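Local coordinates for protein cysteine hydrolase (Vibrio cholerae, PDB 6V98) that is a type VI secretion system effector that probably acts as a cysteine hydrolase related to the papain-like peptidases, at residues Leu96-Leu105 with Leu190-Leu199; Gly55-Tyr65 with Gly74-Val84. All coordinates share one frame; numbering follows the deposited sequence.

Contacts 1 and 2 occupy the two flanks of one seven-stranded antiparallel sheet, their centres about 15 Å apart. Contact 2 pairs strand 57-63 with the outermost strand 75-78, whereas contact 1 packs helix 93-107 on the hairpin that includes the other outermost strand, 198-202. The helix also joins them directly: E102 OE2 lies 2.5 Å from S82 OG, a probable hydrogen bond, and V99 CG2 packs 3.2 Å from S82 O. In contact 1 the side chain of L190 is about 9 Å from a bound calcium ion. In contact 2, Y62 meets the ring of H150, close in sequence to the arsenic-modified C152, and E61 is hydrogen-bonded to H44.

Contact 1 of 2, residues Leu96-Leu105 with Leu190-Leu199; sequences LLKVLKEVSL and LDYDYKTNKL
The ring of Y192 lies under L100 of helix 96-105, whose CB stands 3.8 Å from the ring centroid and only 6° off its normal, a CH-pi contact over the face. Followed outward, Y192 touches the helix at nearly every step. Its CB meets L100 CD1 at 3.8 Å, CE1 meets L97 CD2 at the ring edge, and on the other edge CE2 approaches S104 CB. The torsion about CA-CB (chi1 166°) carries the ring away from the backbone N and sends it across the helix, past L100 in the opposite sense, so that the hydroxyl at the tip lodges against K101, with OH 3.3 Å from CB. That hydroxyl donates to N197 OD1 (2.7 Å), a bond close to the ring plane that ties the strand to the turn following it.

Beyond Y192 the packing divides. L199 CD1 fits between two leucines, 3.7 Å from both L96 CD2 and L100 CD1, while L97 CD2 leans on L199 CB. Toward the helix C-terminus, Y194 crosses K101 at about a right angle, its CE1 3.6 Å from K101 CG. S104 OG also rests near this ring, but its hydrogen bond goes to G111 O.

The turn is braced from within: D193 OD2 accepts from both N and OG1 of T196, the backbone bond forming an Asx motif. With N197 and K198 both opposite D193, a G1 beta bulge completes the arrangement, a helix packed across a bulged beta hairpin at the margin of an antiparallel sheet.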
loop_
_atom_site.group_PDB
_atom_site.type_symbol
_atom_site.label_atom_id
_atom_site.label_comp_id
_atom_site.label_asym_id
_atom_site.label_seq_id
_atom_site.Cartn_x
_atom_site.Cartn_y
_atom_site.Cartn_z
ATOM N N LEU A 96 -13.296 6.579 4.107
ATOM C CA LEU A 96 -12.328 5.524 3.838
ATOM C C LEU A 96 -12.900 4.496 2.869
ATOM O O LEU A 96 -12.192 4.013 1.978
ATOM C CB LEU A 96 -11.888 4.869 5.149
ATOM C CG LEU A 96 -10.818 3.789 4.975
ATOM C CD1 LEU A 96 -9.607 4.395 4.337
ATOM C CD2 LEU A 96 -10.473 3.165 6.320
ATOM N N LEU A 97 -14.191 4.170 3.007
ATOM C CA LEU A 97 -14.843 3.270 2.058
ATOM C C LEU A 97 -14.724 3.783 0.627
ATOM O O LEU A 97 -14.567 2.994 -0.312
ATOM C CB LEU A 97 -16.328 3.094 2.411
ATOM C CG LEU A 97 -16.754 2.031 3.424
ATOM C CD1 LEU A 97 -18.213 2.266 3.834
ATOM C CD2 LEU A 97 -16.565 0.633 2.847
ATOM N N LYS A 98 -14.831 5.098 0.432
ATOM C CA LYS A 98 -14.748 5.647 -0.916
ATOM C C LYS A 98 -13.369 5.414 -1.514
ATOM O O LYS A 98 -13.242 5.062 -2.693
ATOM C CB LYS A 98 -15.080 7.138 -0.893
ATOM C CG LYS A 98 -15.073 7.792 -2.252
ATOM C CD LYS A 98 -15.518 9.230 -2.153
ATOM C CE LYS A 98 -15.440 9.901 -3.502
ATOM N NZ LYS A 98 -15.771 11.344 -3.383
ATOM N N VAL A 99 -12.321 5.579 -0.698
ATOM C CA VAL A 99 -10.955 5.342 -1.151
ATOM C C VAL A 99 -10.720 3.862 -1.402
ATOM O O VAL A 99 -10.041 3.486 -2.363
ATOM C CB VAL A 99 -9.953 5.892 -0.119
ATOM C CG1 VAL A 99 -8.516 5.438 -0.451
ATOM C CG2 VAL A 99 -10.041 7.408 -0.064
ATOM N N LEU A 100 -11.236 2.999 -0.523
ATOM C CA LEU A 100 -10.985 1.572 -0.685
ATOM C C LEU A 100 -11.629 1.064 -1.966
ATOM O O LEU A 100 -11.018 0.300 -2.721
ATOM C CB LEU A 100 -11.492 0.807 0.534
ATOM C CG LEU A 100 -10.694 1.065 1.828
ATOM C CD1 LEU A 100 -11.311 0.327 3.014
ATOM C CD2 LEU A 100 -9.204 0.686 1.654
ATOM N N LYS A 101 -12.862 1.494 -2.236
ATOM C CA LYS A 101 -13.501 1.131 -3.495
ATOM C C LYS A 101 -12.685 1.616 -4.693
ATOM O O LYS A 101 -12.532 0.890 -5.684
ATOM C CB LYS A 101 -14.908 1.712 -3.544
ATOM C CG LYS A 101 -15.770 1.082 -4.602
ATOM C CD LYS A 101 -17.207 1.549 -4.479
ATOM C CE LYS A 101 -18.148 0.425 -4.871
ATOM N NZ LYS A 101 -18.242 0.284 -6.342
ATOM N N GLU A 102 -12.185 2.852 -4.638
ATOM C CA GLU A 102 -11.362 3.370 -5.729
ATOM C C GLU A 102 -10.147 2.483 -5.954
ATOM O O GLU A 102 -9.847 2.086 -7.087
ATOM C CB GLU A 102 -10.931 4.810 -5.428
ATOM C CG GLU A 102 -12.078 5.838 -5.518
ATOM C CD GLU A 102 -11.668 7.216 -5.012
ATOM O OE1 GLU A 102 -10.681 7.291 -4.263
ATOM O OE2 GLU A 102 -12.327 8.219 -5.354
ATOM N N VAL A 103 -9.446 2.147 -4.868
ATOM C CA VAL A 103 -8.199 1.394 -4.976
ATOM C C VAL A 103 -8.469 -0.016 -5.481
ATOM O O VAL A 103 -7.729 -0.547 -6.326
ATOM C CB VAL A 103 -7.487 1.409 -3.610
ATOM C CG1 VAL A 103 -6.397 0.373 -3.552
ATOM C CG2 VAL A 103 -6.928 2.807 -3.341
ATOM N N SER A 104 -9.550 -0.634 -5.000
ATOM C CA SER A 104 -9.886 -1.980 -5.448
ATOM C C SER A 104 -10.172 -2.012 -6.947
ATOM O O SER A 104 -9.718 -2.921 -7.655
ATOM C CB SER A 104 -11.087 -2.508 -4.662
ATOM O OG SER A 104 -11.442 -3.784 -5.148
ATOM N N LEU A 105 -10.936 -1.035 -7.450
ATOM C CA LEU A 105 -11.240 -0.994 -8.876
ATOM C C LEU A 105 -9.989 -0.719 -9.695
ATOM O O LEU A 105 -9.743 -1.380 -10.712
ATOM C CB LEU A 105 -12.290 0.084 -9.167
ATOM C CG LEU A 105 -12.529 0.343 -10.658
ATOM C CD1 LEU A 105 -12.965 -0.945 -11.345
ATOM C CD2 LEU A 105 -13.576 1.447 -10.880
ATOM N N LEU A 190 -7.430 -4.338 8.862
ATOM C CA LEU A 190 -8.425 -3.726 7.989
ATOM C C LEU A 190 -8.905 -4.791 7.017
ATOM O O LEU A 190 -8.085 -5.470 6.392
ATOM C CB LEU A 190 -7.840 -2.526 7.228
ATOM C CG LEU A 190 -8.729 -1.825 6.209
ATOM C CD1 LEU A 190 -10.004 -1.371 6.877
ATOM C CD2 LEU A 190 -8.013 -0.651 5.573
ATOM N N ASP A 191 -10.220 -4.962 6.927
ATOM C CA ASP A 191 -10.826 -5.860 5.951
ATOM C C ASP A 191 -11.867 -5.087 5.158
ATOM O O ASP A 191 -12.668 -4.345 5.735
ATOM C CB ASP A 191 -11.462 -7.074 6.636
ATOM C CG ASP A 191 -10.426 -8.085 7.097
ATOM O OD1 ASP A 191 -9.988 -8.908 6.264
ATOM O OD2 ASP A 191 -10.041 -8.043 8.287
ATOM N N TYR A 192 -11.852 -5.253 3.838
ATOM C CA TYR A 192 -12.794 -4.554 2.980
ATOM C C TYR A 192 -13.255 -5.511 1.897
ATOM O O TYR A 192 -12.430 -6.189 1.280
ATOM C CB TYR A 192 -12.170 -3.300 2.348
ATOM C CG TYR A 192 -12.991 -2.734 1.214
ATOM C CD1 TYR A 192 -14.111 -1.954 1.464
ATOM C CD2 TYR A 192 -12.647 -2.976 -0.115
ATOM C CE1 TYR A 192 -14.869 -1.426 0.422
ATOM C CE2 TYR A 192 -13.406 -2.453 -1.164
ATOM C CZ TYR A 192 -14.513 -1.685 -0.886
ATOM O OH TYR A 192 -15.265 -1.161 -1.916
ATOM N N ASP A 193 -14.561 -5.574 1.670
ATOM C CA ASP A 193 -15.109 -6.364 0.575
ATOM C C ASP A 193 -15.671 -5.433 -0.486
ATOM O O ASP A 193 -16.501 -4.566 -0.184
ATOM C CB ASP A 193 -16.197 -7.324 1.060
ATOM C CG ASP A 193 -16.762 -8.161 -0.070
ATOM O OD1 ASP A 193 -16.033 -9.041 -0.577
ATOM O OD2 ASP A 193 -17.924 -7.922 -0.462
ATOM N N TYR A 194 -15.226 -5.628 -1.730
ATOM C CA TYR A 194 -15.637 -4.748 -2.817
ATOM C C TYR A 194 -17.082 -4.999 -3.216
ATOM O O TYR A 194 -17.838 -4.050 -3.459
ATOM C CB TYR A 194 -14.719 -4.951 -4.017
ATOM C CG TYR A 194 -15.026 -4.056 -5.208
ATOM C CD1 TYR A 194 -14.539 -2.754 -5.268
ATOM C CD2 TYR A 194 -15.777 -4.523 -6.276
ATOM C CE1 TYR A 194 -14.811 -1.940 -6.354
ATOM C CE2 TYR A 194 -16.052 -3.717 -7.365
ATOM C CZ TYR A 194 -15.557 -2.425 -7.398
ATOM O OH TYR A 194 -15.814 -1.614 -8.478
ATOM N N LYS A 195 -17.480 -6.271 -3.284
ATOM C CA LYS A 195 -18.821 -6.603 -3.753
ATOM C C LYS A 195 -19.886 -6.066 -2.808
ATOM O O LYS A 195 -20.907 -5.530 -3.249
ATOM C CB LYS A 195 -18.960 -8.119 -3.921
ATOM C CG LYS A 195 -18.533 -8.635 -5.284
ATOM C CD LYS A 195 -18.462 -7.501 -6.280
ATOM C CE LYS A 195 -18.084 -7.996 -7.655
ATOM N NZ LYS A 195 -18.170 -6.861 -8.608
ATOM N N THR A 196 -19.681 -6.207 -1.506
ATOM C CA THR A 196 -20.643 -5.664 -0.553
ATOM C C THR A 196 -20.330 -4.229 -0.142
ATOM O O THR A 196 -21.180 -3.581 0.477
ATOM C CB THR A 196 -20.718 -6.550 0.695
ATOM O OG1 THR A 196 -19.436 -6.584 1.327
ATOM C CG2 THR A 196 -21.120 -7.966 0.309
ATOM N N ASN A 197 -19.147 -3.725 -0.493
ATOM C CA ASN A 197 -18.679 -2.386 -0.120
ATOM C C ASN A 197 -18.777 -2.179 1.384
ATOM O O ASN A 197 -19.314 -1.183 1.872
ATOM C CB ASN A 197 -19.422 -1.289 -0.885
ATOM C CG ASN A 197 -18.677 0.052 -0.872
ATOM O OD1 ASN A 197 -17.442 0.106 -0.943
ATOM N ND2 ASN A 197 -19.432 1.139 -0.785
ATOM N N LYS A 198 -18.242 -3.145 2.123
ATOM C CA LYS A 198 -18.245 -3.104 3.576
ATOM C C LYS A 198 -16.817 -3.139 4.094
ATOM O O LYS A 198 -15.985 -3.907 3.604
ATOM C CB LYS A 198 -19.021 -4.273 4.177
ATOM C CG LYS A 198 -19.388 -4.071 5.651
ATOM C CD LYS A 198 -18.997 -5.265 6.520
ATOM C CE LYS A 198 -19.450 -5.085 7.970
ATOM N NZ LYS A 198 -18.656 -4.081 8.729
ATOM N N LEU A 199 -16.566 -2.334 5.116
ATOM C CA LEU A 199 -15.276 -2.220 5.770
ATOM C C LEU A 199 -15.415 -2.710 7.202
ATOM O O LEU A 199 -16.412 -2.427 7.874
ATOM C CB LEU A 199 -14.831 -0.758 5.734
ATOM C CG LEU A 199 -13.617 -0.076 6.328
ATOM C CD1 LEU A 199 -13.606 1.322 5.740
ATOM C CD2 LEU A 199 -13.714 -0.002 7.830
#

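Contact 2 of 2, residues Gly55-Tyr65 with Gly74-Val84; sequences GVTRYYEYGRY and GNVRKVGVSNV
R77 reaches along E61 and presents NE (2.8 Å) and NH2 (3.1 Å) to the single oxygen OE2, a side-on salt bridge in which the carboxylate oxygen lies in the guanidinium plane. Both side chains start with CG wedged between the backbone N and the carbonyl carbon (chi1 89° in R77, 61° in E61), which sets them side by side. Both carboxylate oxygens are held, OE2 by R77 and S107 OG, OE1 by Y59 OH and H44 NE2, fixing the group's rotation.

Y65 covers one face of the guanidinium, with CE1 3.3 Å from R77 CZ and the planes 23° apart, and R77 CD sits over the centre of its ring in a CH-pi contact. Y65 O accepts from N75 ND2 at 2.9 Å.

Y60 and K78 pair on the other side of the sheet. K78 CB lies over the Y60 face, 4.0 Å from the centroid, and the chain runs on past Y60 OH; V76 CG1 meets the same ring at its edge. Farther along, N83 OD1 accepts from T57 N (2.9 Å), and one water accepts from Y59 N and K78 NZ and donates to V79 O. The whole is an antiparallel beta hairpin whose second strand borders the sheet.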
loop_
_atom_site.group_PDB
_atom_site.type_symbol
_atom_site.label_atom_id
_atom_site.label_comp_id
_atom_site.label_asym_id
_atom_site.label_seq_id
_atom_site.Cartn_x
_atom_site.Cartn_y
_atom_site.Cartn_z
ATOM N N GLY A 55 -6.133 15.067 6.203
ATOM C CA GLY A 55 -6.827 14.043 5.459
ATOM C C GLY A 55 -6.381 13.893 4.022
ATOM O O GLY A 55 -6.969 13.083 3.291
ATOM N N VAL A 56 -5.376 14.658 3.587
ATOM C CA VAL A 56 -4.825 14.481 2.248
ATOM C C VAL A 56 -4.292 13.061 2.112
ATOM O O VAL A 56 -3.533 12.584 2.966
ATOM C CB VAL A 56 -3.723 15.521 1.980
ATOM C CG1 VAL A 56 -3.023 15.226 0.667
ATOM C CG2 VAL A 56 -4.304 16.940 1.971
ATOM N N THR A 57 -4.678 12.388 1.022
ATOM C CA THR A 57 -4.471 10.958 0.819
ATOM C C THR A 57 -3.689 10.705 -0.468
ATOM O O THR A 57 -3.953 11.329 -1.498
ATOM C CB THR A 57 -5.834 10.231 0.760
ATOM O OG1 THR A 57 -6.564 10.501 1.962
ATOM C CG2 THR A 57 -5.668 8.727 0.638
ATOM N N ARG A 58 -2.729 9.783 -0.404
ATOM C CA ARG A 58 -1.970 9.313 -1.558
ATOM C C ARG A 58 -2.033 7.795 -1.628
ATOM O O ARG A 58 -2.167 7.114 -0.613
ATOM C CB ARG A 58 -0.486 9.731 -1.488
ATOM C CG ARG A 58 -0.270 11.199 -1.213
ATOM C CD ARG A 58 -0.661 12.005 -2.426
ATOM N NE ARG A 58 -0.300 13.408 -2.276
ATOM C CZ ARG A 58 -1.166 14.415 -2.339
ATOM N NH1 ARG A 58 -2.461 14.181 -2.544
ATOM N NH2 ARG A 58 -0.733 15.661 -2.193
ATOM N N TYR A 59 -1.876 7.260 -2.836
ATOM C CA TYR A 59 -1.773 5.820 -3.026
ATOM C C TYR A 59 -0.625 5.531 -3.980
ATOM O O TYR A 59 -0.532 6.148 -5.047
ATOM C CB TYR A 59 -3.088 5.219 -3.555
ATOM C CG TYR A 59 -2.974 3.738 -3.837
ATOM C CD1 TYR A 59 -2.623 3.281 -5.107
ATOM C CD2 TYR A 59 -3.179 2.798 -2.834
ATOM C CE1 TYR A 59 -2.485 1.924 -5.369
ATOM C CE2 TYR A 59 -3.031 1.440 -3.082
ATOM C CZ TYR A 59 -2.687 1.014 -4.345
ATOM O OH TYR A 59 -2.560 -0.327 -4.612
ATOM N N TYR A 60 0.260 4.614 -3.578
ATOM C CA TYR A 60 1.395 4.187 -4.381
ATOM C C TYR A 60 1.462 2.671 -4.407
ATOM O O TYR A 60 1.032 1.996 -3.466
ATOM C CB TYR A 60 2.720 4.727 -3.816
ATOM C CG TYR A 60 3.007 6.171 -4.139
ATOM C CD1 TYR A 60 2.410 7.214 -3.423
ATOM C CD2 TYR A 60 3.893 6.494 -5.156
ATOM C CE1 TYR A 60 2.700 8.551 -3.732
ATOM C CE2 TYR A 60 4.192 7.809 -5.471
ATOM C CZ TYR A 60 3.603 8.832 -4.767
ATOM O OH TYR A 60 3.930 10.125 -5.123
ATOM N N GLU A 61 2.033 2.137 -5.485
ATOM C CA GLU A 61 2.270 0.706 -5.560
ATOM C C GLU A 61 3.426 0.448 -6.519
ATOM O O GLU A 61 3.797 1.305 -7.323
ATOM C CB GLU A 61 1.009 -0.049 -6.025
ATOM C CG GLU A 61 0.548 0.373 -7.405
ATOM C CD GLU A 61 -0.895 0.000 -7.679
ATOM O OE1 GLU A 61 -1.385 -0.950 -7.042
ATOM O OE2 GLU A 61 -1.521 0.660 -8.534
ATOM N N TYR A 62 3.969 -0.763 -6.432
ATOM C CA TYR A 62 5.072 -1.209 -7.273
ATOM C C TYR A 62 4.682 -2.525 -7.923
ATOM O O TYR A 62 4.154 -3.416 -7.256
ATOM C CB TYR A 62 6.327 -1.387 -6.436
ATOM C CG TYR A 62 7.482 -2.018 -7.178
ATOM C CD1 TYR A 62 8.212 -1.291 -8.110
ATOM C CD2 TYR A 62 7.847 -3.341 -6.940
ATOM C CE1 TYR A 62 9.294 -1.871 -8.781
ATOM C CE2 TYR A 62 8.912 -3.925 -7.614
ATOM C CZ TYR A 62 9.621 -3.179 -8.532
ATOM O OH TYR A 62 10.677 -3.736 -9.193
ATOM N N GLY A 63 4.932 -2.655 -9.216
ATOM C CA GLY A 63 4.484 -3.859 -9.882
ATOM C C GLY A 63 4.901 -3.849 -11.330
ATOM O O GLY A 63 5.679 -3.000 -11.766
ATOM N N ARG A 64 4.359 -4.804 -12.082
ATOM C CA ARG A 64 4.745 -4.936 -13.484
ATOM C C ARG A 64 3.872 -4.011 -14.332
ATOM O O ARG A 64 2.963 -4.417 -15.055
ATOM C CB ARG A 64 4.684 -6.396 -13.912
ATOM C CG ARG A 64 5.930 -7.149 -13.437
ATOM C CD ARG A 64 6.038 -8.540 -14.022
ATOM N NE ARG A 64 5.024 -9.431 -13.473
ATOM C CZ ARG A 64 5.021 -10.749 -13.646
ATOM N NH1 ARG A 64 5.982 -11.331 -14.356
ATOM N NH2 ARG A 64 4.057 -11.486 -13.112
ATOM N N TYR A 65 4.166 -2.720 -14.198
ATOM C CA TYR A 65 3.502 -1.665 -14.946
ATOM C C TYR A 65 4.380 -1.208 -16.097
ATOM O O TYR A 65 5.611 -1.215 -16.006
ATOM C CB TYR A 65 3.171 -0.482 -14.033
ATOM C CG TYR A 65 2.347 -0.905 -12.849
ATOM C CD1 TYR A 65 1.001 -1.212 -12.996
ATOM C CD2 TYR A 65 2.911 -1.006 -11.580
ATOM C CE1 TYR A 65 0.241 -1.608 -11.920
ATOM C CE2 TYR A 65 2.154 -1.412 -10.496
ATOM C CZ TYR A 65 0.822 -1.709 -10.670
ATOM O OH TYR A 65 0.043 -2.111 -9.597
ATOM N N GLY A 74 9.322 -3.709 -13.778
ATOM C CA GLY A 74 8.922 -3.222 -12.469
ATOM C C GLY A 74 8.993 -1.712 -12.366
ATOM O O GLY A 74 10.032 -1.117 -12.673
ATOM N N ASN A 75 7.890 -1.075 -11.969
ATOM C CA ASN A 75 7.852 0.376 -11.841
ATOM C C ASN A 75 6.923 0.754 -10.708
ATOM O O ASN A 75 5.938 0.063 -10.441
ATOM C CB ASN A 75 7.361 1.072 -13.113
ATOM C CG ASN A 75 8.335 0.930 -14.270
ATOM O OD1 ASN A 75 9.325 1.662 -14.361
ATOM N ND2 ASN A 75 8.072 -0.040 -15.146
ATOM N N VAL A 76 7.238 1.867 -10.064
ATOM C CA VAL A 76 6.345 2.470 -9.083
ATOM C C VAL A 76 5.299 3.283 -9.825
ATOM O O VAL A 76 5.605 3.959 -10.814
ATOM C CB VAL A 76 7.132 3.369 -8.116
ATOM C CG1 VAL A 76 6.189 4.050 -7.109
ATOM C CG2 VAL A 76 8.216 2.571 -7.410
ATOM N N ARG A 77 4.063 3.244 -9.348
ATOM C CA ARG A 77 3.075 4.158 -9.893
ATOM C C ARG A 77 2.246 4.741 -8.765
ATOM O O ARG A 77 2.110 4.159 -7.681
ATOM C CB ARG A 77 2.201 3.475 -10.963
ATOM C CG ARG A 77 0.976 2.784 -10.490
ATOM C CD ARG A 77 0.051 2.376 -11.676
ATOM N NE ARG A 77 -1.015 1.514 -11.183
ATOM C CZ ARG A 77 -1.940 0.919 -11.926
ATOM N NH1 ARG A 77 -1.960 1.077 -13.249
ATOM N NH2 ARG A 77 -2.856 0.163 -11.336
ATOM N N LYS A 78 1.736 5.930 -9.033
ATOM C CA LYS A 78 0.882 6.666 -8.125
ATOM C C LYS A 78 -0.499 6.691 -8.753
ATOM O O LYS A 78 -0.618 6.942 -9.953
ATOM C CB LYS A 78 1.417 8.081 -7.946
ATOM C CG LYS A 78 0.530 8.991 -7.168
ATOM C CD LYS A 78 1.140 10.386 -7.118
ATOM C CE LYS A 78 0.424 11.212 -6.071
ATOM N NZ LYS A 78 -1.026 11.339 -6.395
ATOM N N VAL A 79 -1.523 6.385 -7.967
ATOM C CA VAL A 79 -2.905 6.417 -8.441
ATOM C C VAL A 79 -3.627 7.498 -7.658
ATOM O O VAL A 79 -3.657 7.451 -6.425
ATOM C CB VAL A 79 -3.617 5.071 -8.261
ATOM C CG1 VAL A 79 -5.053 5.164 -8.812
ATOM C CG2 VAL A 79 -2.835 3.952 -8.930
ATOM N N GLY A 80 -4.213 8.462 -8.366
ATOM C CA GLY A 80 -5.023 9.469 -7.702
ATOM C C GLY A 80 -6.221 8.862 -6.994
ATOM O O GLY A 80 -6.914 8.022 -7.575
ATOM N N VAL A 81 -6.458 9.251 -5.738
ATOM C CA VAL A 81 -7.612 8.797 -4.968
ATOM C C VAL A 81 -8.229 9.992 -4.252
ATOM O O VAL A 81 -7.631 11.066 -4.145
ATOM C CB VAL A 81 -7.266 7.693 -3.943
ATOM C CG1 VAL A 81 -6.854 6.400 -4.654
ATOM C CG2 VAL A 81 -6.171 8.164 -2.987
ATOM N N SER A 82 -9.452 9.796 -3.769
ATOM C CA SER A 82 -10.098 10.830 -2.977
ATOM C C SER A 82 -9.367 11.012 -1.654
ATOM O O SER A 82 -8.716 10.096 -1.148
ATOM C CB SER A 82 -11.567 10.477 -2.719
ATOM O OG SER A 82 -12.285 10.327 -3.937
ATOM N N ASN A 83 -9.478 12.211 -1.092
ATOM C CA ASN A 83 -9.028 12.416 0.275
ATOM C C ASN A 83 -10.070 11.884 1.250
ATOM O O ASN A 83 -11.260 11.783 0.935
ATOM C CB ASN A 83 -8.774 13.894 0.546
ATOM C CG ASN A 83 -7.631 14.432 -0.281
ATOM O OD1 ASN A 83 -6.703 13.701 -0.607
ATOM N ND2 ASN A 83 -7.696 15.708 -0.629
ATOM N N VAL A 84 -9.616 11.549 2.449
ATOM C CA VAL A 84 -10.505 11.106 3.505
ATOM C C VAL A 84 -10.862 12.295 4.390
ATOM O O VAL A 84 -10.251 13.360 4.321
ATOM C CB VAL A 84 -9.890 9.957 4.338
ATOM C CG1 VAL A 84 -9.587 8.761 3.447
ATOM C CG2 VAL A 84 -8.625 10.425 5.069
HETATM O O HOH W 1 -4.363 11.051 -4.468
HETATM O O HOH W 2 -4.787 16.247 -2.494
HETATM O O HOH W 3 -2.325 9.356 -4.901
HETATM O O HOH W 4 7.362 -4.014 -15.462
#